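Local coordinates for protein putative integrase (Listeria innocua, PDB 5U96) that belongs to the serine integrases, which probably bind DNA and exchange its strands in site-specific recombination, and forms here the coiled-coil domain whose interactions mediate integrase directionality, at residues 15-18 and 19-23; 40-43 and 44-48. All coordinates share one frame; numbering follows the deposited sequence.

Overall arrangement
Contacts 1 and 2 are both local, each made within a single helix of the antiparallel helical hairpin that forms this coiled-coil domain. Contact 1 (15-18 with 19-23) occupies the last turns of helix 7-23, just before the connection to helix 28-50; contact 2 (40-43 with 44-48) follows later in the chain, toward the far end of helix 28-50. Their centres are 22 Å apart, on opposite sides of the chain's centre, and their nearest atoms stay about 8 Å apart. Contact 1 lies near the turn, where the second subunit packs against it. Contact 2, toward the open end, packs on helix 7-23 of its own chain and is not touched by the second subunit.

Contact 1: 15-18 and 19-23; sequences KRLF and DLYIN
Leu17, Leu20 and Tyr21 form the apolar centre of this stretch of helix 7-23. Leu17 CD1 and Leu20 CD1 approach to 4.4 Å, while Leu17 CG lies 4.2 Å from Tyr21 CE2, one turn further on. Leu17 also packs on Met35 and Ile38 of helix 28-50, and Leu20 and Tyr21 rest on Leu31 of that helix. The edge of the Tyr21 ring is turned to the Phe18 backbone, with Phe18 CA near the ring plane and 3.6 Å from Tyr21 CD2. The Phe18 and Tyr21 rings meet obliquely, their planes at 42°. On the outer side, the side chains of Phe18 and Ile22 cross at about a right angle.

The polar edge begins with the backbone bonds from Asp19 N to Lys15 O and from Ile22 N to Phe18 O. Beyond them, Lys15 NZ forms an i to i+4 salt bridge of 3.1 Å with Asp19 OD2 on the outer side, met on the syn side and 18° out of the carboxylate plane. The lysine chain runs extended as far as CE, and its final bend (chi4 -74°) turns the ammonium to the carboxylate. Tyr21 OH is hydrogen-bonded to Asp32 OD1 of the second helix. Arg16 makes a cation-pi contact with Tyr21 of the second subunit, whose hydroxyl is hydrogen-bonded to Arg16 O. An apolar face of Leu17 and Leu20, with Tyr21 beside them, packed on helix 28-50 is characteristic of an amphipathic coiled-coil helix, here at the turn end of a helical hairpin.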
loop_
_atom_site.group_PDB
_atom_site.type_symbol
_atom_site.label_atom_id
_atom_site.label_comp_id
_atom_site.label_asym_id
_atom_site.label_seq_id
_atom_site.Cartn_x
_atom_site.Cartn_y
_atom_site.Cartn_z
ATOM N N LYS A 15 0.061 -10.901 3.296
ATOM C CA LYS A 15 1.434 -11.393 3.215
ATOM C C LYS A 15 2.320 -10.406 2.473
ATOM O O LYS A 15 3.327 -9.941 3.008
ATOM C CB LYS A 15 1.495 -12.753 2.513
ATOM C CG LYS A 15 2.919 -13.210 2.191
ATOM C CD LYS A 15 2.949 -14.492 1.383
ATOM C CE LYS A 15 4.360 -14.785 0.888
ATOM N NZ LYS A 15 4.770 -13.882 -0.227
ATOM N N ARG A 16 1.939 -10.117 1.232
ATOM C CA ARG A 16 2.684 -9.210 0.367
ATOM C C ARG A 16 3.042 -7.942 1.126
ATOM O O ARG A 16 4.186 -7.492 1.114
ATOM C CB ARG A 16 1.865 -8.865 -0.877
ATOM C CG ARG A 16 1.445 -10.072 -1.706
ATOM C CD ARG A 16 2.453 -10.382 -2.785
ATOM N NE ARG A 16 2.513 -9.324 -3.785
ATOM C CZ ARG A 16 3.500 -9.176 -4.659
ATOM N NH1 ARG A 16 4.529 -10.012 -4.660
ATOM N NH2 ARG A 16 3.465 -8.182 -5.529
ATOM N N LEU A 17 2.047 -7.392 1.809
ATOM C CA LEU A 17 2.229 -6.199 2.619
ATOM C C LEU A 17 3.252 -6.431 3.725
ATOM O O LEU A 17 4.058 -5.551 4.026
ATOM C CB LEU A 17 0.891 -5.769 3.220
ATOM C CG LEU A 17 0.877 -4.487 4.053
ATOM C CD1 LEU A 17 1.359 -3.305 3.227
ATOM C CD2 LEU A 17 -0.522 -4.232 4.603
ATOM N N PHE A 18 3.223 -7.615 4.329
ATOM C CA PHE A 18 4.144 -7.915 5.416
ATOM C C PHE A 18 5.572 -8.044 4.899
ATOM O O PHE A 18 6.527 -7.752 5.616
ATOM C CB PHE A 18 3.746 -9.191 6.155
ATOM C CG PHE A 18 4.437 -9.351 7.479
ATOM C CD1 PHE A 18 3.890 -8.807 8.630
ATOM C CD2 PHE A 18 5.644 -10.023 7.573
ATOM C CE1 PHE A 18 4.526 -8.943 9.848
ATOM C CE2 PHE A 18 6.284 -10.161 8.789
ATOM C CZ PHE A 18 5.724 -9.620 9.927
ATOM N N ASP A 19 5.710 -8.476 3.650
ATOM C CA ASP A 19 7.025 -8.647 3.043
ATOM C C ASP A 19 7.762 -7.315 2.938
ATOM O O ASP A 19 8.981 -7.283 2.778
ATOM C CB ASP A 19 6.899 -9.279 1.656
ATOM C CG ASP A 19 6.080 -10.554 1.668
ATOM O OD1 ASP A 19 5.902 -11.137 2.757
ATOM O OD2 ASP A 19 5.619 -10.976 0.588
ATOM N N LEU A 20 7.016 -6.218 3.022
ATOM C CA LEU A 20 7.609 -4.886 2.977
ATOM C C LEU A 20 8.161 -4.494 4.344
ATOM O O LEU A 20 9.128 -3.736 4.435
ATOM C CB LEU A 20 6.581 -3.856 2.504
ATOM C CG LEU A 20 6.011 -4.079 1.100
ATOM C CD1 LEU A 20 5.008 -2.989 0.756
ATOM C CD2 LEU A 20 7.119 -4.134 0.057
ATOM N N TYR A 21 7.546 -5.007 5.405
ATOM C CA TYR A 21 8.051 -4.785 6.756
ATOM C C TYR A 21 9.380 -5.511 6.952
ATOM O O TYR A 21 10.325 -4.952 7.507
ATOM C CB TYR A 21 7.048 -5.260 7.812
ATOM C CG TYR A 21 5.779 -4.439 7.919
ATOM C CD1 TYR A 21 5.722 -3.301 8.711
ATOM C CD2 TYR A 21 4.630 -4.822 7.248
ATOM C CE1 TYR A 21 4.555 -2.562 8.817
ATOM C CE2 TYR A 21 3.462 -4.095 7.346
ATOM C CZ TYR A 21 3.429 -2.966 8.131
ATOM O OH TYR A 21 2.262 -2.242 8.227
ATOM N N ILE A 22 9.449 -6.758 6.490
ATOM C CA ILE A 22 10.637 -7.582 6.693
ATOM C C ILE A 22 11.737 -7.173 5.718
ATOM O O ILE A 22 12.923 -7.363 5.989
ATOM C CB ILE A 22 10.319 -9.088 6.539
ATOM C CG1 ILE A 22 10.107 -9.474 5.073
ATOM C CG2 ILE A 22 9.089 -9.447 7.349
ATOM C CD1 ILE A 22 11.269 -10.233 4.475
ATOM N N ASN A 23 11.333 -6.611 4.584
ATOM C CA ASN A 23 12.267 -5.961 3.676
ATOM C C ASN A 23 12.969 -4.824 4.410
ATOM O O ASN A 23 14.144 -4.544 4.168
ATOM C CB ASN A 23 11.535 -5.446 2.434
ATOM C CG ASN A 23 12.356 -4.450 1.638
ATOM O OD1 ASN A 23 12.520 -3.299 2.042
ATOM N ND2 ASN A 23 12.856 -4.882 0.488
#

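Contact 2: 40-43 and 44-48; sequences AQIN and YYEAQ
The Tyr45 ring carries the Gln41 side-chain amide over one face: Gln41 OE1 stands 3.0 Å above the ring plane, displaced toward the rim, and lies 3.1 Å from Tyr45 CZ. The amide and ring planes are 39° apart, so the oxygen rather than the whole amide makes the closest approach. Gln41 CG leaves anti to the backbone N (chi1 -175°), and a bend at chi2 (50°) folds the chain over the tyrosine. Near the root of the same ring, Gln41 O comes within 3.3 Å of Tyr45 CD2. The Tyr44 ring receives Gln48 CG on one face, 3.3 Å above its plane.

Ile42 and Glu46 run side by side and point the same way, which brings Ile42 CG2 to 3.3 Å from Glu46 OE2. Asn43 crosses Glu46 at about a right angle, and a water joins their ends by donating to both Asn43 OD1 and Glu46 OE1. Backbone bonds join Tyr44 N to Ala40 O, Glu46 N to Ile42 O and Ala47 N to Asn43 O (2.8 Å); that from Tyr45 N to Gln41 O is weak. Toward the partner helix, Ile42 and Tyr45 pack on Leu7, and Gln41 and Tyr45 touch Glu10.

This part of helix 28-50 therefore combines an apolar foothold on helix 7-23 with a mixed outer surface on which Asn43 and Glu46 supply the polar groups. Gln41 OE1 lies tightly over the electron-rich Tyr45 face, an approach that electrostatics would not be expected to favour, while the facing oxygens of Asn43 and Glu46, both acceptors, are reconciled by a shared water.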
loop_
_atom_site.group_PDB
_atom_site.type_symbol
_atom_site.label_atom_id
_atom_site.label_comp_id
_atom_site.label_asym_id
_atom_site.label_seq_id
_atom_site.Cartn_x
_atom_site.Cartn_y
_atom_site.Cartn_z
ATOM N N ALA A 40 -9.389 -5.277 8.629
ATOM C CA ALA A 40 -10.824 -5.068 8.781
ATOM C C ALA A 40 -11.625 -5.936 7.817
ATOM O O ALA A 40 -12.652 -6.501 8.189
ATOM C CB ALA A 40 -11.165 -3.605 8.570
ATOM N N GLN A 41 -11.156 -6.037 6.577
ATOM C CA GLN A 41 -11.853 -6.823 5.565
ATOM C C GLN A 41 -11.848 -8.302 5.932
ATOM O O GLN A 41 -12.793 -9.029 5.626
ATOM C CB GLN A 41 -11.218 -6.614 4.188
ATOM C CG GLN A 41 -11.952 -7.313 3.054
ATOM C CD GLN A 41 -13.442 -7.032 3.061
ATOM O OE1 GLN A 41 -14.242 -7.882 3.449
ATOM N NE2 GLN A 41 -13.822 -5.833 2.640
ATOM N N ILE A 42 -10.781 -8.744 6.588
ATOM C CA ILE A 42 -10.715 -10.103 7.109
ATOM C C ILE A 42 -11.751 -10.288 8.211
ATOM O O ILE A 42 -12.305 -11.374 8.384
ATOM C CB ILE A 42 -9.315 -10.436 7.668
ATOM C CG1 ILE A 42 -8.272 -10.403 6.547
ATOM C CG2 ILE A 42 -9.324 -11.799 8.354
ATOM C CD1 ILE A 42 -6.839 -10.504 7.035
ATOM N N ASN A 43 -12.008 -9.216 8.951
ATOM C CA ASN A 43 -12.925 -9.261 10.081
ATOM C C ASN A 43 -14.371 -9.474 9.646
ATOM O O ASN A 43 -15.101 -10.256 10.255
ATOM C CB ASN A 43 -12.815 -7.972 10.896
ATOM C CG ASN A 43 -13.382 -8.113 12.295
ATOM O OD1 ASN A 43 -13.553 -9.222 12.802
ATOM N ND2 ASN A 43 -13.672 -6.984 12.931
ATOM N N TYR A 44 -14.782 -8.774 8.593
ATOM C CA TYR A 44 -16.149 -8.880 8.092
ATOM C C TYR A 44 -16.405 -10.261 7.495
ATOM O O TYR A 44 -17.474 -10.840 7.689
ATOM C CB TYR A 44 -16.435 -7.797 7.048
ATOM C CG TYR A 44 -17.889 -7.744 6.624
ATOM C CD1 TYR A 44 -18.862 -7.243 7.480
ATOM C CD2 TYR A 44 -18.291 -8.200 5.376
ATOM C CE1 TYR A 44 -20.193 -7.196 7.105
ATOM C CE2 TYR A 44 -19.620 -8.153 4.990
ATOM C CZ TYR A 44 -20.567 -7.653 5.860
ATOM O OH TYR A 44 -21.891 -7.609 5.483
ATOM N N TYR A 45 -15.421 -10.784 6.767
ATOM C CA TYR A 45 -15.526 -12.115 6.178
ATOM C C TYR A 45 -15.724 -13.164 7.267
ATOM O O TYR A 45 -16.422 -14.157 7.067
ATOM C CB TYR A 45 -14.280 -12.440 5.346
ATOM C CG TYR A 45 -14.166 -11.683 4.032
ATOM C CD1 TYR A 45 -15.294 -11.205 3.375
ATOM C CD2 TYR A 45 -12.927 -11.457 3.448
ATOM C CE1 TYR A 45 -15.189 -10.521 2.178
ATOM C CE2 TYR A 45 -12.813 -10.772 2.251
ATOM C CZ TYR A 45 -13.947 -10.307 1.620
ATOM O OH TYR A 45 -13.841 -9.626 0.429
ATOM N N GLU A 46 -15.105 -12.936 8.420
ATOM C CA GLU A 46 -15.300 -13.797 9.577
ATOM C C GLU A 46 -16.673 -13.562 10.190
ATOM O O GLU A 46 -17.362 -14.503 10.583
ATOM C CB GLU A 46 -14.213 -13.543 10.624
ATOM C CG GLU A 46 -12.866 -14.165 10.292
ATOM C CD GLU A 46 -11.714 -13.502 11.026
ATOM O OE1 GLU A 46 -11.969 -12.673 11.924
ATOM O OE2 GLU A 46 -10.548 -13.810 10.701
ATOM N N ALA A 47 -17.064 -12.295 10.258
ATOM C CA ALA A 47 -18.288 -11.900 10.941
ATOM C C ALA A 47 -19.543 -12.308 10.172
ATOM O O ALA A 47 -20.584 -12.560 10.774
ATOM C CB ALA A 47 -18.287 -10.404 11.177
ATOM N N GLN A 48 -19.451 -12.363 8.849
ATOM C CA GLN A 48 -20.595 -12.757 8.033
ATOM C C GLN A 48 -20.981 -14.208 8.286
ATOM O O GLN A 48 -22.151 -14.575 8.180
ATOM C CB GLN A 48 -20.302 -12.551 6.547
ATOM C CG GLN A 48 -20.560 -11.140 6.056
ATOM C CD GLN A 48 -20.677 -11.068 4.546
ATOM O OE1 GLN A 48 -21.774 -10.938 4.001
ATOM N NE2 GLN A 48 -19.543 -11.148 3.861
HETATM O O HOH W 1 -14.184 -12.144 13.999
#